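Local coordinates for APL1 (Anopheles gambiae, PDB 3O6N), which probably partners the leucine-rich repeat protein LRIM1 in a heterodimeric complex that regulates complement-like immunity in the mosquito, at residues A[355-360]-A[378-383]; A[309-314]-A[332-337]; A[326-331]-A[347-352]. All coordinates share one frame; numbering follows the deposited sequence.

Interaction 1: residues A[355-360]-A[378-383]; sequences SLRALF and DYQLEH
Phe360 and His383 meet as an offset stack with ring centroids 4.6 Å apart, the two side chains passing head to tail. The stack is strongly displaced: His383 CB lies 3.4 Å from the centroid of the Phe360 ring, almost exactly on its normal, while Phe360 CB sits toward the rim of one imidazole face. The opposite imidazole face receives Glu382 OE2. His383 NE2 is joined through a water to Arg357 O: the molecule lies 2.7 Å from His383 NE2 and donates to Arg357 O at 2.7 Å. His383 O accepts from Arg365 NH1. Arg357 and Glu382 form a salt bridge whose NE to OE1 distance is 3.0 Å, but the N-H...O angle of 132° makes the hydrogen bond weak, and the guanidinium and carboxylate planes stand 72° apart. The bend at chi2 of Glu382 lays its carboxylate carbon CD against Arg357 CG at 3.4 Å, packing the acid on the arginine stem. Arg357 is more strongly engaged by Glu389, which pairs with NH2. Leu356 packs on the Glu382 stem, Leu356 CB to Glu382 CG 3.8 Å. The axis of 355-359, within helix 353-359, makes 21° with that of strand 380-382, the edge strand of a small mixed sheet, and Leu356 also touches Cys387 on the central strand 385-388.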
loop_
_atom_site.group_PDB
_atom_site.type_symbol
_atom_site.label_atom_id
_atom_site.label_comp_id
_atom_site.label_asym_id
_atom_site.label_seq_id
_atom_site.Cartn_x
_atom_site.Cartn_y
_atom_site.Cartn_z
ATOM N N SER A 355 -26.390 -1.378 32.070
ATOM C CA SER A 355 -26.206 -1.691 30.659
ATOM C C SER A 355 -25.332 -2.933 30.475
ATOM O O SER A 355 -25.621 -3.780 29.634
ATOM C CB SER A 355 -25.604 -0.501 29.912
ATOM O OG SER A 355 -25.621 -0.733 28.516
ATOM N N LEU A 356 -24.275 -3.047 31.274
ATOM C CA LEU A 356 -23.402 -4.218 31.209
ATOM C C LEU A 356 -24.111 -5.500 31.640
ATOM O O LEU A 356 -23.905 -6.555 31.039
ATOM C CB LEU A 356 -22.144 -4.007 32.046
ATOM C CG LEU A 356 -21.118 -3.026 31.490
ATOM C CD1 LEU A 356 -19.907 -2.975 32.414
ATOM C CD2 LEU A 356 -20.705 -3.423 30.064
ATOM N N ARG A 357 -24.943 -5.419 32.676
ATOM C CA ARG A 357 -25.694 -6.594 33.108
ATOM C C ARG A 357 -26.626 -7.080 32.003
ATOM O O ARG A 357 -26.711 -8.280 31.735
ATOM C CB ARG A 357 -26.475 -6.320 34.394
ATOM C CG ARG A 357 -25.582 -6.230 35.610
ATOM C CD ARG A 357 -26.374 -6.006 36.888
ATOM N NE ARG A 357 -25.550 -5.273 37.838
ATOM C CZ ARG A 357 -25.725 -3.995 38.146
ATOM N NH1 ARG A 357 -26.724 -3.306 37.614
ATOM N NH2 ARG A 357 -24.909 -3.416 39.011
ATOM N N ALA A 358 -27.320 -6.147 31.360
ATOM C CA ALA A 358 -28.201 -6.498 30.251
ATOM C C ALA A 358 -27.391 -7.063 29.089
ATOM O O ALA A 358 -27.762 -8.072 28.488
ATOM C CB ALA A 358 -29.003 -5.285 29.798
ATOM N N LEU A 359 -26.273 -6.413 28.785
ATOM C CA LEU A 359 -25.438 -6.821 27.658
ATOM C C LEU A 359 -25.042 -8.285 27.771
ATOM O O LEU A 359 -25.206 -9.057 26.825
ATOM C CB LEU A 359 -24.183 -5.957 27.584
ATOM C CG LEU A 359 -23.265 -6.217 26.387
ATOM C CD1 LEU A 359 -23.997 -5.917 25.083
ATOM C CD2 LEU A 359 -21.998 -5.388 26.505
ATOM N N PHE A 360 -24.538 -8.664 28.943
ATOM C CA PHE A 360 -24.002 -10.006 29.153
ATOM C C PHE A 360 -25.056 -11.114 29.242
ATOM O O PHE A 360 -24.723 -12.283 29.421
ATOM C CB PHE A 360 -23.057 -10.032 30.358
ATOM C CG PHE A 360 -21.651 -9.624 30.021
ATOM C CD1 PHE A 360 -20.656 -10.577 29.872
ATOM C CD2 PHE A 360 -21.330 -8.291 29.826
ATOM C CE1 PHE A 360 -19.362 -10.206 29.551
ATOM C CE2 PHE A 360 -20.040 -7.913 29.504
ATOM C CZ PHE A 360 -19.053 -8.872 29.366
ATOM N N ASP A 378 -15.327 5.405 42.179
ATOM C CA ASP A 378 -16.782 5.358 42.018
ATOM C C ASP A 378 -17.248 4.186 41.162
ATOM O O ASP A 378 -18.438 4.047 40.880
ATOM C CB ASP A 378 -17.291 6.659 41.397
ATOM C CG ASP A 378 -17.113 7.848 42.311
ATOM O OD1 ASP A 378 -17.274 7.679 43.538
ATOM O OD2 ASP A 378 -16.809 8.949 41.804
ATOM N N TYR A 379 -16.308 3.350 40.742
ATOM C CA TYR A 379 -16.616 2.282 39.800
ATOM C C TYR A 379 -16.374 0.903 40.400
ATOM O O TYR A 379 -15.721 0.769 41.433
ATOM C CB TYR A 379 -15.801 2.460 38.515
ATOM C CG TYR A 379 -16.210 3.672 37.704
ATOM C CD1 TYR A 379 -16.739 3.535 36.424
ATOM C CD2 TYR A 379 -16.077 4.952 38.221
ATOM C CE1 TYR A 379 -17.119 4.648 35.685
ATOM C CE2 TYR A 379 -16.454 6.064 37.494
ATOM C CZ TYR A 379 -16.972 5.908 36.227
ATOM O OH TYR A 379 -17.345 7.024 35.510
ATOM N N GLN A 380 -16.919 -0.116 39.747
ATOM C CA GLN A 380 -16.735 -1.496 40.165
ATOM C C GLN A 380 -16.734 -2.374 38.921
ATOM O O GLN A 380 -17.148 -1.937 37.847
ATOM C CB GLN A 380 -17.868 -1.927 41.103
ATOM C CG GLN A 380 -19.233 -1.967 40.423
ATOM C CD GLN A 380 -20.348 -2.401 41.358
ATOM O OE1 GLN A 380 -20.116 -2.684 42.530
ATOM N NE2 GLN A 380 -21.569 -2.458 40.837
ATOM N N LEU A 381 -16.268 -3.609 39.064
ATOM C CA LEU A 381 -16.295 -4.554 37.953
ATOM C C LEU A 381 -17.670 -5.198 37.803
ATOM O O LEU A 381 -18.255 -5.690 38.777
ATOM C CB LEU A 381 -15.234 -5.638 38.142
ATOM C CG LEU A 381 -13.776 -5.206 37.991
ATOM C CD1 LEU A 381 -12.849 -6.331 38.420
ATOM C CD2 LEU A 381 -13.479 -4.783 36.555
ATOM N N GLU A 382 -18.185 -5.165 36.580
ATOM C CA GLU A 382 -19.398 -5.879 36.213
ATOM C C GLU A 382 -19.035 -6.729 35.005
ATOM O O GLU A 382 -18.721 -6.200 33.936
ATOM C CB GLU A 382 -20.523 -4.898 35.867
ATOM C CG GLU A 382 -21.859 -5.554 35.528
ATOM C CD GLU A 382 -22.299 -6.566 36.571
ATOM O OE1 GLU A 382 -22.647 -6.159 37.702
ATOM O OE2 GLU A 382 -22.293 -7.776 36.259
ATOM N N HIS A 383 -19.046 -8.043 35.191
ATOM C CA HIS A 383 -18.590 -8.962 34.157
ATOM C C HIS A 383 -17.223 -8.547 33.608
ATOM O O HIS A 383 -17.003 -8.522 32.394
ATOM C CB HIS A 383 -19.628 -9.072 33.041
ATOM C CG HIS A 383 -20.938 -9.640 33.496
ATOM N ND1 HIS A 383 -21.055 -10.907 34.026
ATOM C CD2 HIS A 383 -22.186 -9.114 33.497
ATOM C CE1 HIS A 383 -22.319 -11.137 34.334
ATOM N NE2 HIS A 383 -23.025 -10.066 34.024
HETATM O O HOH W 1 -25.651 -10.003 33.509
#

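Interaction 2: residues A[309-314]-A[332-337]; sequences HVERNQ and TLKLST
Glu311 touches both Thr332 and Lys334 where the 3-10 turn 311-313 lies beside the irregular segment 332-337, the backbones coming nearest at Glu311 and Leu333, CA to CA 4.8 Å. Two waters, rather than direct backbone hydrogen bonds, join the main chains. One water accepts from Val310 N and donates to Thr332 O; the other accepts from Lys334 N and donates to Glu311 O. The Glu311 carboxylate divides its oxygens between two partners. Thr332 OG1 donates to Glu311 OE1 at 2.9 Å, arriving 36° out of the carboxylate plane. In the conformer described, one of two, Lys334 NZ makes a salt bridge with Glu311 OE2 at 3.1 Å, a weak and tentative pairing. Farther along, Gln314, its CG anti to the backbone N (chi1 -179°), stretches over the Lys334 carbonyl, with CG 3.4 Å from Lys334 O. Its NE2 ends at Ser336 OG, 2.8 Å away, in a weak bond bent to 127°; that hydroxyl also bonds to Asp318. Within the turn, Asn313 N and ND2 both donate to Val310 O from the same face. These successive turns, linked through side chains and water, belong to the convex side of the leucine-rich repeat solenoid, which the chain reaches after the parallel strands 299-301 and 322-324.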
loop_
_atom_site.group_PDB
_atom_site.type_symbol
_atom_site.label_atom_id
_atom_site.label_comp_id
_atom_site.label_asym_id
_atom_site.label_seq_id
_atom_site.Cartn_x
_atom_site.Cartn_y
_atom_site.Cartn_z
ATOM N N HIS A 309 -21.967 8.065 23.362
ATOM C CA HIS A 309 -23.273 7.427 23.242
ATOM C C HIS A 309 -23.436 6.813 21.859
ATOM O O HIS A 309 -23.471 7.527 20.857
ATOM C CB HIS A 309 -24.383 8.443 23.505
ATOM C CG HIS A 309 -24.222 9.181 24.797
ATOM N ND1 HIS A 309 -24.596 8.645 26.010
ATOM C CD2 HIS A 309 -23.708 10.404 25.068
ATOM C CE1 HIS A 309 -24.323 9.508 26.973
ATOM N NE2 HIS A 309 -23.784 10.584 26.427
ATOM N N VAL A 310 -23.546 5.489 21.812
ATOM C CA VAL A 310 -23.568 4.770 20.545
ATOM C C VAL A 310 -24.653 3.698 20.502
ATOM O O VAL A 310 -24.786 2.980 19.515
ATOM C CB VAL A 310 -22.209 4.093 20.275
ATOM C CG1 VAL A 310 -21.111 5.140 20.146
ATOM C CG2 VAL A 310 -21.881 3.095 21.393
ATOM N N GLU A 311 -25.435 3.598 21.567
ATOM C CA GLU A 311 -26.404 2.516 21.698
ATOM C C GLU A 311 -27.413 2.457 20.542
ATOM O O GLU A 311 -27.858 1.378 20.144
ATOM C CB GLU A 311 -27.098 2.604 23.061
ATOM C CG GLU A 311 -28.511 2.096 23.095
ATOM C CD GLU A 311 -29.173 2.363 24.430
ATOM O OE1 GLU A 311 -28.491 2.220 25.470
ATOM O OE2 GLU A 311 -30.366 2.729 24.436
ATOM N N ARG A 312 -27.760 3.612 19.986
ATOM C CA ARG A 312 -28.719 3.647 18.885
ATOM C C ARG A 312 -28.219 2.896 17.651
ATOM O O ARG A 312 -28.990 2.604 16.740
ATOM C CB ARG A 312 -29.096 5.087 18.529
ATOM C CG ARG A 312 -29.960 5.753 19.575
ATOM C CD ARG A 312 -30.301 7.183 19.190
ATOM N NE ARG A 312 -31.235 7.785 20.139
ATOM C CZ ARG A 312 -31.690 9.031 20.048
ATOM N NH1 ARG A 312 -31.283 9.810 19.054
ATOM N NH2 ARG A 312 -32.543 9.498 20.952
ATOM N N ASN A 313 -26.931 2.569 17.634
ATOM C CA ASN A 313 -26.345 1.862 16.501
ATOM C C ASN A 313 -26.590 0.356 16.535
ATOM O O ASN A 313 -26.039 -0.385 15.724
ATOM C CB ASN A 313 -24.846 2.151 16.406
ATOM C CG ASN A 313 -24.557 3.557 15.920
ATOM O OD1 ASN A 313 -24.539 3.822 14.713
ATOM N ND2 ASN A 313 -24.334 4.470 16.859
ATOM N N GLN A 314 -27.421 -0.086 17.475
ATOM C CA GLN A 314 -27.734 -1.506 17.631
ATOM C C GLN A 314 -27.967 -2.274 16.323
ATOM O O GLN A 314 -27.402 -3.347 16.134
ATOM C CB GLN A 314 -28.932 -1.700 18.566
ATOM C CG GLN A 314 -29.291 -3.160 18.785
ATOM C CD GLN A 314 -30.384 -3.352 19.814
ATOM O OE1 GLN A 314 -30.866 -2.391 20.417
ATOM N NE2 GLN A 314 -30.785 -4.599 20.019
ATOM N N THR A 332 -23.209 3.043 27.333
ATOM C CA THR A 332 -24.115 1.914 27.134
ATOM C C THR A 332 -23.927 1.206 25.793
ATOM O O THR A 332 -23.423 1.780 24.829
ATOM C CB THR A 332 -25.596 2.341 27.238
ATOM O OG1 THR A 332 -25.905 3.254 26.182
ATOM C CG2 THR A 332 -25.886 3.006 28.576
ATOM N N LEU A 333 -24.357 -0.048 25.750
ATOM C CA LEU A 333 -24.341 -0.837 24.530
ATOM C C LEU A 333 -25.479 -1.844 24.606
ATOM O O LEU A 333 -25.655 -2.511 25.623
ATOM C CB LEU A 333 -23.004 -1.568 24.376
ATOM C CG LEU A 333 -22.871 -2.454 23.134
ATOM C CD1 LEU A 333 -22.899 -1.601 21.867
ATOM C CD2 LEU A 333 -21.598 -3.302 23.191
ATOM N N LYS A 334 -26.256 -1.940 23.533
ATOM C CA LYS A 334 -27.361 -2.888 23.468
ATOM C C LYS A 334 -27.194 -3.831 22.286
ATOM O O LYS A 334 -26.890 -3.399 21.176
ATOM C CB LYS A 334 -28.698 -2.154 23.333
ATOM C CG LYS A 334 -29.190 -1.473 24.592
ATOM C CD LYS A 334 -30.543 -0.821 24.342
ATOM C CE LYS A 334 -31.102 -0.178 25.599
ATOM N NZ LYS A 334 -32.400 0.498 25.321
ATOM N N LEU A 335 -27.400 -5.120 22.530
ATOM C CA LEU A 335 -27.356 -6.118 21.472
ATOM C C LEU A 335 -28.620 -6.969 21.525
ATOM O O LEU A 335 -29.141 -7.250 22.605
ATOM C CB LEU A 335 -26.124 -7.015 21.619
ATOM C CG LEU A 335 -24.732 -6.405 21.419
ATOM C CD1 LEU A 335 -23.662 -7.451 21.693
ATOM C CD2 LEU A 335 -24.574 -5.840 20.012
ATOM N N SER A 336 -29.112 -7.370 20.359
ATOM C CA SER A 336 -30.264 -8.259 20.277
ATOM C C SER A 336 -29.853 -9.679 20.638
ATOM O O SER A 336 -28.675 -10.027 20.566
ATOM C CB SER A 336 -30.855 -8.241 18.868
ATOM O OG SER A 336 -31.347 -6.954 18.535
ATOM N N THR A 337 -30.830 -10.499 21.010
ATOM C CA THR A 337 -30.571 -11.882 21.378
ATOM C C THR A 337 -29.901 -12.638 20.233
ATOM O O THR A 337 -29.132 -13.572 20.457
ATOM C CB THR A 337 -31.878 -12.607 21.763
ATOM O OG1 THR A 337 -32.579 -11.837 22.748
ATOM C CG2 THR A 337 -31.578 -13.987 22.328
HETATM O O HOH W 2 -23.687 4.479 24.419
HETATM O O HOH W 3 -26.160 -0.723 20.859
#

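Interaction 3: residues A[326-331]-A[347-352]; sequences DHNSIV and SHNDWD
His327 and His348 lie in register, CA to CA 4.7 Å, and the two backbones run alongside each other from Asp326 and Ser347 to Val331 and Trp351, whose CA atoms are 4.2 Å apart. The main-chain bonds change direction along the way: His327 N donates to Ser347 O, whereas Asp350 N and Asp352 N donate back to Ile330 O and Val331 O. The last is nearly straight. Between these bonds Asn349 replaces a backbone acceptor with its side chain. Its OD1 takes Ile330 N at 2.9 Å and 165°, and a weaker, bent bond from Asn328 N; CG lies beside the backbone N (chi1 -85°), which brings the amide against the backbone of 328-330. Asn349 ND2 is held by Leu346 O and Leu325 O, fixing the amide from its other end. Asn328, at the corresponding place one turn earlier, bonds through ND2 to Leu325 O and Leu302 O and through OD1 to Leu307 N. Such stacked asparagines form the asparagine ladder of a leucine-rich repeat solenoid, here bonding consecutive coils together. At the exposed margin the imidazoles of His327 and His348 form an offset stack, centroids 4.0 Å apart and planes at 12°. His327 NE2 lies over the centre of the His348 ring, while in-plane bonds help fix both rotations: His327 ND1 donates to Asp326 OD2 at 2.7 Å, and His348 ND1 to Ser347 OG, which also bonds Asp370. On the buried side Ile330 CG2 meets Trp351 CZ3 at 3.6 Å, with the indole anchored by NE1 to Leu346 O. A water donates to both Ser329 O and Asp350 OD2, while Asp350 OD1 bonds Tyr379 OH.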
loop_
_atom_site.group_PDB
_atom_site.type_symbol
_atom_site.label_atom_id
_atom_site.label_comp_id
_atom_site.label_asym_id
_atom_site.label_seq_id
_atom_site.Cartn_x
_atom_site.Cartn_y
_atom_site.Cartn_z
ATOM N N ASP A 326 -13.243 -0.628 22.395
ATOM C CA ASP A 326 -12.326 -0.312 23.486
ATOM C C ASP A 326 -11.705 1.073 23.320
ATOM O O ASP A 326 -11.567 1.580 22.206
ATOM C CB ASP A 326 -11.227 -1.381 23.599
ATOM C CG ASP A 326 -10.323 -1.417 22.378
ATOM O OD1 ASP A 326 -10.684 -2.092 21.390
ATOM O OD2 ASP A 326 -9.261 -0.762 22.409
ATOM N N HIS A 327 -11.346 1.680 24.445
ATOM C CA HIS A 327 -10.691 2.988 24.466
ATOM C C HIS A 327 -11.545 4.121 23.890
ATOM O O HIS A 327 -11.142 4.829 22.969
ATOM C CB HIS A 327 -9.306 2.921 23.824
ATOM C CG HIS A 327 -8.331 2.098 24.604
ATOM N ND1 HIS A 327 -8.210 0.734 24.444
ATOM C CD2 HIS A 327 -7.443 2.444 25.566
ATOM C CE1 HIS A 327 -7.286 0.276 25.269
ATOM N NE2 HIS A 327 -6.802 1.293 25.960
ATOM N N ASN A 328 -12.735 4.269 24.457
ATOM C CA ASN A 328 -13.587 5.424 24.223
ATOM C C ASN A 328 -14.130 5.869 25.577
ATOM O O ASN A 328 -13.513 5.599 26.609
ATOM C CB ASN A 328 -14.729 5.077 23.265
ATOM C CG ASN A 328 -14.281 5.022 21.813
ATOM O OD1 ASN A 328 -14.202 6.048 21.143
ATOM N ND2 ASN A 328 -13.993 3.821 21.322
ATOM N N SER A 329 -15.268 6.556 25.577
ATOM C CA SER A 329 -15.939 6.913 26.831
ATOM C C SER A 329 -17.399 6.470 26.801
ATOM O O SER A 329 -18.298 7.174 27.289
ATOM C CB SER A 329 -15.834 8.418 27.097
ATOM O OG SER A 329 -14.480 8.807 27.269
ATOM N N ILE A 330 -17.625 5.287 26.240
ATOM C CA ILE A 330 -18.975 4.780 26.002
ATOM C C ILE A 330 -19.684 4.370 27.293
ATOM O O ILE A 330 -19.089 3.734 28.167
ATOM C CB ILE A 330 -18.938 3.598 25.015
ATOM C CG1 ILE A 330 -18.428 4.083 23.656
ATOM C CG2 ILE A 330 -20.314 2.964 24.891
ATOM C CD1 ILE A 330 -17.977 2.968 22.721
ATOM N N VAL A 331 -20.958 4.730 27.401
ATOM C CA VAL A 331 -21.723 4.485 28.619
ATOM C C VAL A 331 -22.649 3.274 28.516
ATOM O O VAL A 331 -22.855 2.560 29.495
ATOM C CB VAL A 331 -22.539 5.727 29.013
ATOM C CG1 VAL A 331 -21.610 6.849 29.441
ATOM C CG2 VAL A 331 -23.419 6.170 27.856
ATOM N N SER A 347 -13.256 -2.796 26.792
ATOM C CA SER A 347 -12.525 -2.230 27.921
ATOM C C SER A 347 -12.156 -0.763 27.712
ATOM O O SER A 347 -12.234 -0.234 26.597
ATOM C CB SER A 347 -11.288 -3.072 28.260
ATOM O OG SER A 347 -10.259 -2.903 27.298
ATOM N N HIS A 348 -11.770 -0.108 28.801
ATOM C CA HIS A 348 -11.404 1.302 28.766
ATOM C C HIS A 348 -12.524 2.165 28.199
ATOM O O HIS A 348 -12.335 2.872 27.212
ATOM C CB HIS A 348 -10.116 1.514 27.967
ATOM C CG HIS A 348 -8.915 0.872 28.585
ATOM N ND1 HIS A 348 -8.603 -0.459 28.397
ATOM C CD2 HIS A 348 -7.952 1.372 29.395
ATOM C CE1 HIS A 348 -7.496 -0.746 29.059
ATOM N NE2 HIS A 348 -7.082 0.346 29.674
ATOM N N ASN A 349 -13.689 2.097 28.832
ATOM C CA ASN A 349 -14.795 2.980 28.489
ATOM C C ASN A 349 -15.365 3.643 29.743
ATOM O O ASN A 349 -14.620 3.921 30.685
ATOM C CB ASN A 349 -15.859 2.233 27.685
ATOM C CG ASN A 349 -15.546 2.209 26.198
ATOM O OD1 ASN A 349 -15.629 3.234 25.536
ATOM N ND2 ASN A 349 -15.171 1.041 25.670
ATOM N N ASP A 350 -16.670 3.902 29.762
ATOM C CA ASP A 350 -17.300 4.561 30.910
ATOM C C ASP A 350 -18.679 3.965 31.183
ATOM O O ASP A 350 -19.683 4.682 31.252
ATOM C CB ASP A 350 -17.415 6.067 30.662
ATOM C CG ASP A 350 -17.825 6.835 31.903
ATOM O OD1 ASP A 350 -17.474 6.395 33.019
ATOM O OD2 ASP A 350 -18.496 7.880 31.761
ATOM N N TRP A 351 -18.712 2.649 31.362
ATOM C CA TRP A 351 -19.958 1.890 31.377
ATOM C C TRP A 351 -20.919 2.214 32.513
ATOM O O TRP A 351 -20.510 2.453 33.646
ATOM C CB TRP A 351 -19.662 0.391 31.413
ATOM C CG TRP A 351 -18.881 -0.081 30.233
ATOM C CD1 TRP A 351 -17.596 -0.534 30.231
ATOM C CD2 TRP A 351 -19.331 -0.139 28.875
ATOM N NE1 TRP A 351 -17.217 -0.879 28.956
ATOM C CE2 TRP A 351 -18.264 -0.640 28.105
ATOM C CE3 TRP A 351 -20.534 0.186 28.237
ATOM C CZ2 TRP A 351 -18.363 -0.829 26.725
ATOM C CZ3 TRP A 351 -20.629 0.000 26.865
ATOM C CH2 TRP A 351 -19.550 -0.505 26.128
ATOM N N ASP A 352 -22.205 2.206 32.180
ATOM C CA ASP A 352 -23.264 2.132 33.169
ATOM C C ASP A 352 -23.419 0.660 33.539
ATOM O O ASP A 352 -23.493 -0.198 32.657
ATOM C CB ASP A 352 -24.568 2.667 32.579
ATOM C CG ASP A 352 -25.767 2.363 33.451
ATOM O OD1 ASP A 352 -25.942 3.056 34.474
ATOM O OD2 ASP A 352 -26.533 1.433 33.116
HETATM O O HOH W 4 -18.708 8.984 29.326
#

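Interactions 2 and 3 interleave along the chain, and their centres are 13 Å apart; Trp351 CZ3 lies 3.8 Å from Leu333 CB, and Val310 CG2 meets Ile330 CG2, so one apolar interior serves both. Interaction 1 follows each of them in the chain. It joins interaction 2 through Ser355 OG, 3.1 Å from Leu333 N in a probable hydrogen bond, and interaction 3 through Leu356 CD1, packed 3.5 Å from Trp351 CB. Helix 353-359 directly follows strand 351-352, so the coils of 326-331 and 347-352 lead into the C-terminal end structure. In interaction 3 the Asp326 side chain is about 5 Å from a bound, protein-attached NAG.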